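Local structure of DUF596 domain-containing protein (2O5H) at residues A[33-41]-A[51-62]. The protein is of unknown function, a conserved bacterial alpha-beta protein whose two copies in the assembly are joined by an interchain disulfide. Residues are numbered along the deposited sequence; the frame is centred on the assembly and turned at random. Where two conformers were deposited one is given.
Sequences PLSCLWSTI and KTEAFFILFKEL
F55 and I41 interlock as knobs into holes where helix 34-41 crosses segment 51-62 of helix 48-64, the axes of the two segments 9.2 Å apart at closest and their N-to-C directions at 123°. The F55 ring enters the hollow lined by L34, L37, W38 and I41. With CG anti to the backbone N (chi1 173°), it lies against the turn of the opposite helix: its CE1 is 3.8 Å from L37 CB, and its edge meets the backbone N of W38 and O of L34, two atoms already hydrogen-bonded to each other. I41 fits in return among K51, A54, F55 and L58. Its chi1 of 57° wedges CG1 between the two backbone branches, and the next torsion then brings CD1 to 3.3 Å from K51 O, while CG2 packs 3.9 Å from L58 CD2. The same CD1 sits 3.8 Å above one face of the W38 indole, near its rim. W38 runs across K51 at about a right angle, with CH2 3.5 Å from K51 CB. Toward the C-terminal end of segment 51-62, L37 CD2 and L62 CD1 meet tip to tip at 3.7 Å. C36, facing away from this contact, forms the disulfide to C36 of the second subunit. Buried near the centre of the chain, the contact is van der Waals packing of mostly apolar side chains on each other and on backbone atoms, with the K51 charge paired to E96 outside it.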
loop_
_atom_site.group_PDB
_atom_site.type_symbol
_atom_site.label_atom_id
_atom_site.label_comp_id
_atom_site.label_asym_id
_atom_site.label_seq_id
_atom_site.Cartn_x
_atom_site.Cartn_y
_atom_site.Cartn_z
ATOM N N PRO A 33 -3.711 -3.432 1.162
ATOM C CA PRO A 33 -4.201 -3.806 -0.199
ATOM C C PRO A 33 -3.050 -4.278 -1.064
ATOM O O PRO A 33 -1.898 -4.060 -0.702
ATOM C CB PRO A 33 -4.806 -2.513 -0.745
ATOM C CG PRO A 33 -4.133 -1.430 0.077
ATOM C CD PRO A 33 -3.937 -2.010 1.452
ATOM N N LEU A 34 -3.339 -4.988 -2.161
ATOM C CA LEU A 34 -2.256 -5.513 -2.989
ATOM C C LEU A 34 -1.335 -4.449 -3.488
ATOM O O LEU A 34 -0.145 -4.701 -3.615
ATOM C CB LEU A 34 -2.771 -6.295 -4.204
ATOM C CG LEU A 34 -3.649 -7.505 -3.883
ATOM C CD1 LEU A 34 -4.029 -8.155 -5.253
ATOM C CD2 LEU A 34 -2.899 -8.506 -3.025
ATOM N N SER A 35 -1.865 -3.258 -3.773
ATOM C CA SER A 35 -1.012 -2.149 -4.228
ATOM C C SER A 35 0.080 -1.786 -3.218
ATOM O O SER A 35 1.141 -1.266 -3.595
ATOM C CB SER A 35 -1.855 -0.915 -4.495
ATOM O OG SER A 35 -2.448 -0.504 -3.284
ATOM N N CYS A 36 -0.187 -2.056 -1.948
ATOM C CA CYS A 36 0.801 -1.804 -0.879
ATOM C C CYS A 36 1.703 -3.005 -0.638
ATOM O O CYS A 36 2.788 -2.846 -0.067
ATOM C CB CYS A 36 0.123 -1.311 0.427
ATOM S SG CYS A 36 -0.707 0.271 0.215
ATOM N N LEU A 37 1.286 -4.189 -1.067
ATOM C CA LEU A 37 2.213 -5.306 -1.091
ATOM C C LEU A 37 3.337 -5.034 -2.072
ATOM O O LEU A 37 4.471 -5.466 -1.834
ATOM C CB LEU A 37 1.514 -6.616 -1.480
ATOM C CG LEU A 37 0.998 -7.504 -0.348
ATOM C CD1 LEU A 37 0.124 -6.783 0.666
ATOM C CD2 LEU A 37 0.333 -8.791 -0.930
ATOM N N TRP A 38 2.985 -4.455 -3.222
ATOM C CA TRP A 38 3.975 -4.017 -4.214
ATOM C C TRP A 38 4.920 -2.981 -3.591
ATOM O O TRP A 38 6.140 -3.109 -3.679
ATOM C CB TRP A 38 3.291 -3.431 -5.464
ATOM C CG TRP A 38 4.292 -2.882 -6.454
ATOM C CD1 TRP A 38 4.647 -1.543 -6.656
ATOM C CD2 TRP A 38 5.105 -3.655 -7.330
ATOM N NE1 TRP A 38 5.623 -1.471 -7.628
ATOM C CE2 TRP A 38 5.943 -2.751 -8.038
ATOM C CE3 TRP A 38 5.219 -5.037 -7.586
ATOM C CZ2 TRP A 38 6.887 -3.192 -8.989
ATOM C CZ3 TRP A 38 6.128 -5.457 -8.556
ATOM C CH2 TRP A 38 6.958 -4.545 -9.223
ATOM N N SER A 39 4.362 -1.955 -2.934
ATOM C CA SER A 39 5.190 -0.952 -2.248
ATOM C C SER A 39 6.141 -1.579 -1.185
ATOM O O SER A 39 7.287 -1.153 -1.040
ATOM C CB SER A 39 4.304 0.116 -1.629
ATOM O OG SER A 39 3.591 0.776 -2.671
ATOM N N THR A 40 5.658 -2.595 -0.477
ATOM C CA THR A 40 6.440 -3.328 0.521
ATOM C C THR A 40 7.715 -3.969 -0.051
ATOM O O THR A 40 8.776 -3.997 0.617
ATOM C CB THR A 40 5.547 -4.440 1.191
ATOM O OG1 THR A 40 4.417 -3.839 1.848
ATOM C CG2 THR A 40 6.335 -5.252 2.224
ATOM N N ILE A 41 7.628 -4.463 -1.295
ATOM C CA ILE A 41 8.785 -5.141 -1.910
ATOM C C ILE A 41 9.645 -4.174 -2.754
ATOM O O ILE A 41 10.734 -4.533 -3.210
ATOM C CB ILE A 41 8.393 -6.473 -2.678
ATOM C CG1 ILE A 41 7.341 -6.271 -3.796
ATOM C CG2 ILE A 41 7.912 -7.541 -1.708
ATOM C CD1 ILE A 41 7.927 -5.584 -5.028
ATOM N N LYS A 51 11.481 -7.387 -8.714
ATOM C CA LYS A 51 10.401 -6.913 -7.845
ATOM C C LYS A 51 9.136 -7.748 -8.044
ATOM O O LYS A 51 8.505 -8.161 -7.074
ATOM C CB LYS A 51 10.124 -5.424 -8.081
ATOM C CG LYS A 51 11.125 -4.503 -7.386
ATOM C CD LYS A 51 10.759 -3.050 -7.607
ATOM C CE LYS A 51 11.289 -2.649 -9.007
ATOM N NZ LYS A 51 11.527 -1.227 -9.181
ATOM N N THR A 52 8.794 -8.002 -9.300
ATOM C CA THR A 52 7.614 -8.833 -9.660
ATOM C C THR A 52 7.747 -10.247 -9.030
ATOM O O THR A 52 6.801 -10.788 -8.487
ATOM C CB THR A 52 7.472 -8.954 -11.203
ATOM O OG1 THR A 52 7.162 -7.669 -11.767
ATOM C CG2 THR A 52 6.339 -9.924 -11.571
ATOM N N GLU A 53 8.924 -10.835 -9.102
ATOM C CA GLU A 53 9.154 -12.152 -8.457
ATOM C C GLU A 53 8.988 -12.104 -6.926
ATOM O O GLU A 53 8.395 -12.990 -6.343
ATOM C CB GLU A 53 10.544 -12.706 -8.796
ATOM C CG GLU A 53 10.692 -13.135 -10.281
ATOM C CD GLU A 53 9.526 -13.991 -10.785
ATOM O OE1 GLU A 53 9.219 -15.039 -10.141
ATOM O OE2 GLU A 53 8.934 -13.612 -11.842
ATOM N N ALA A 54 9.500 -11.053 -6.305
ATOM C CA ALA A 54 9.334 -10.805 -4.872
ATOM C C ALA A 54 7.854 -10.634 -4.520
ATOM O O ALA A 54 7.335 -11.260 -3.545
ATOM C CB ALA A 54 10.101 -9.571 -4.488
ATOM N N PHE A 55 7.168 -9.805 -5.304
ATOM C CA PHE A 55 5.758 -9.648 -5.092
ATOM C C PHE A 55 5.021 -10.995 -5.057
ATOM O O PHE A 55 4.237 -11.245 -4.143
ATOM C CB PHE A 55 5.134 -8.694 -6.117
ATOM C CG PHE A 55 3.620 -8.638 -6.033
ATOM C CD1 PHE A 55 2.988 -7.692 -5.220
ATOM C CD2 PHE A 55 2.828 -9.537 -6.784
ATOM C CE1 PHE A 55 1.591 -7.623 -5.147
ATOM C CE2 PHE A 55 1.437 -9.487 -6.701
ATOM C CZ PHE A 55 0.823 -8.539 -5.887
ATOM N N PHE A 56 5.248 -11.851 -6.050
ATOM C CA PHE A 56 4.532 -13.122 -6.124
ATOM C C PHE A 56 4.907 -14.090 -5.021
ATOM O O PHE A 56 4.075 -14.898 -4.609
ATOM C CB PHE A 56 4.658 -13.757 -7.532
ATOM C CG PHE A 56 3.760 -13.105 -8.538
ATOM C CD1 PHE A 56 2.361 -13.146 -8.356
ATOM C CD2 PHE A 56 4.276 -12.386 -9.605
ATOM C CE1 PHE A 56 1.515 -12.515 -9.253
ATOM C CE2 PHE A 56 3.385 -11.736 -10.544
ATOM C CZ PHE A 56 2.028 -11.821 -10.365
ATOM N N ILE A 57 6.141 -14.029 -4.519
ATOM C CA ILE A 57 6.503 -14.914 -3.396
ATOM C C ILE A 57 5.711 -14.485 -2.147
ATOM O O ILE A 57 5.194 -15.313 -1.403
ATOM C CB ILE A 57 8.015 -14.882 -3.071
ATOM C CG1 ILE A 57 8.815 -15.478 -4.234
ATOM C CG2 ILE A 57 8.342 -15.661 -1.740
ATOM C CD1 ILE A 57 10.260 -15.039 -4.236
ATOM N N LEU A 58 5.610 -13.175 -1.938
ATOM C CA LEU A 58 4.958 -12.657 -0.750
ATOM C C LEU A 58 3.454 -12.942 -0.852
ATOM O O LEU A 58 2.842 -13.438 0.084
ATOM C CB LEU A 58 5.217 -11.146 -0.613
ATOM C CG LEU A 58 4.484 -10.350 0.509
ATOM C CD1 LEU A 58 4.820 -10.911 1.932
ATOM C CD2 LEU A 58 4.883 -8.884 0.383
ATOM N N PHE A 59 2.890 -12.574 -1.993
ATOM C CA PHE A 59 1.490 -12.819 -2.360
ATOM C C PHE A 59 1.128 -14.283 -2.107
ATOM O O PHE A 59 0.155 -14.574 -1.401
ATOM C CB PHE A 59 1.404 -12.429 -3.829
ATOM C CG PHE A 59 0.108 -12.681 -4.525
ATOM C CD1 PHE A 59 -0.927 -11.755 -4.454
ATOM C CD2 PHE A 59 -0.014 -13.785 -5.394
ATOM C CE1 PHE A 59 -2.119 -11.957 -5.201
ATOM C CE2 PHE A 59 -1.182 -14.001 -6.139
ATOM C CZ PHE A 59 -2.232 -13.078 -6.046
ATOM N N LYS A 60 1.892 -15.211 -2.684
ATOM C CA LYS A 60 1.596 -16.623 -2.507
ATOM C C LYS A 60 1.738 -17.070 -1.059
ATOM O O LYS A 60 0.954 -17.885 -0.583
ATOM C CB LYS A 60 2.461 -17.530 -3.394
ATOM C CG LYS A 60 2.127 -17.427 -4.875
ATOM C CD LYS A 60 2.390 -18.714 -5.614
ATOM C CE LYS A 60 3.846 -19.202 -5.508
ATOM N NZ LYS A 60 4.831 -18.213 -6.013
ATOM N N GLU A 61 2.721 -16.549 -0.337
ATOM C CA GLU A 61 2.861 -17.008 1.063
ATOM C C GLU A 61 1.685 -16.549 1.956
ATOM O O GLU A 61 1.200 -17.298 2.830
ATOM C CB GLU A 61 4.190 -16.548 1.639
ATOM C CG GLU A 61 4.519 -17.117 2.989
ATOM C CD GLU A 61 4.838 -18.618 2.949
ATOM O OE1 GLU A 61 4.832 -19.248 1.864
ATOM O OE2 GLU A 61 5.114 -19.172 4.038
ATOM N N LEU A 62 1.204 -15.337 1.714
ATOM C CA LEU A 62 0.060 -14.849 2.449
ATOM C C LEU A 62 -1.186 -15.659 2.120
ATOM O O LEU A 62 -1.958 -15.990 3.033
ATOM C CB LEU A 62 -0.165 -13.364 2.167
ATOM C CG LEU A 62 0.949 -12.442 2.655
ATOM C CD1 LEU A 62 0.830 -11.095 1.899
ATOM C CD2 LEU A 62 0.823 -12.213 4.136
#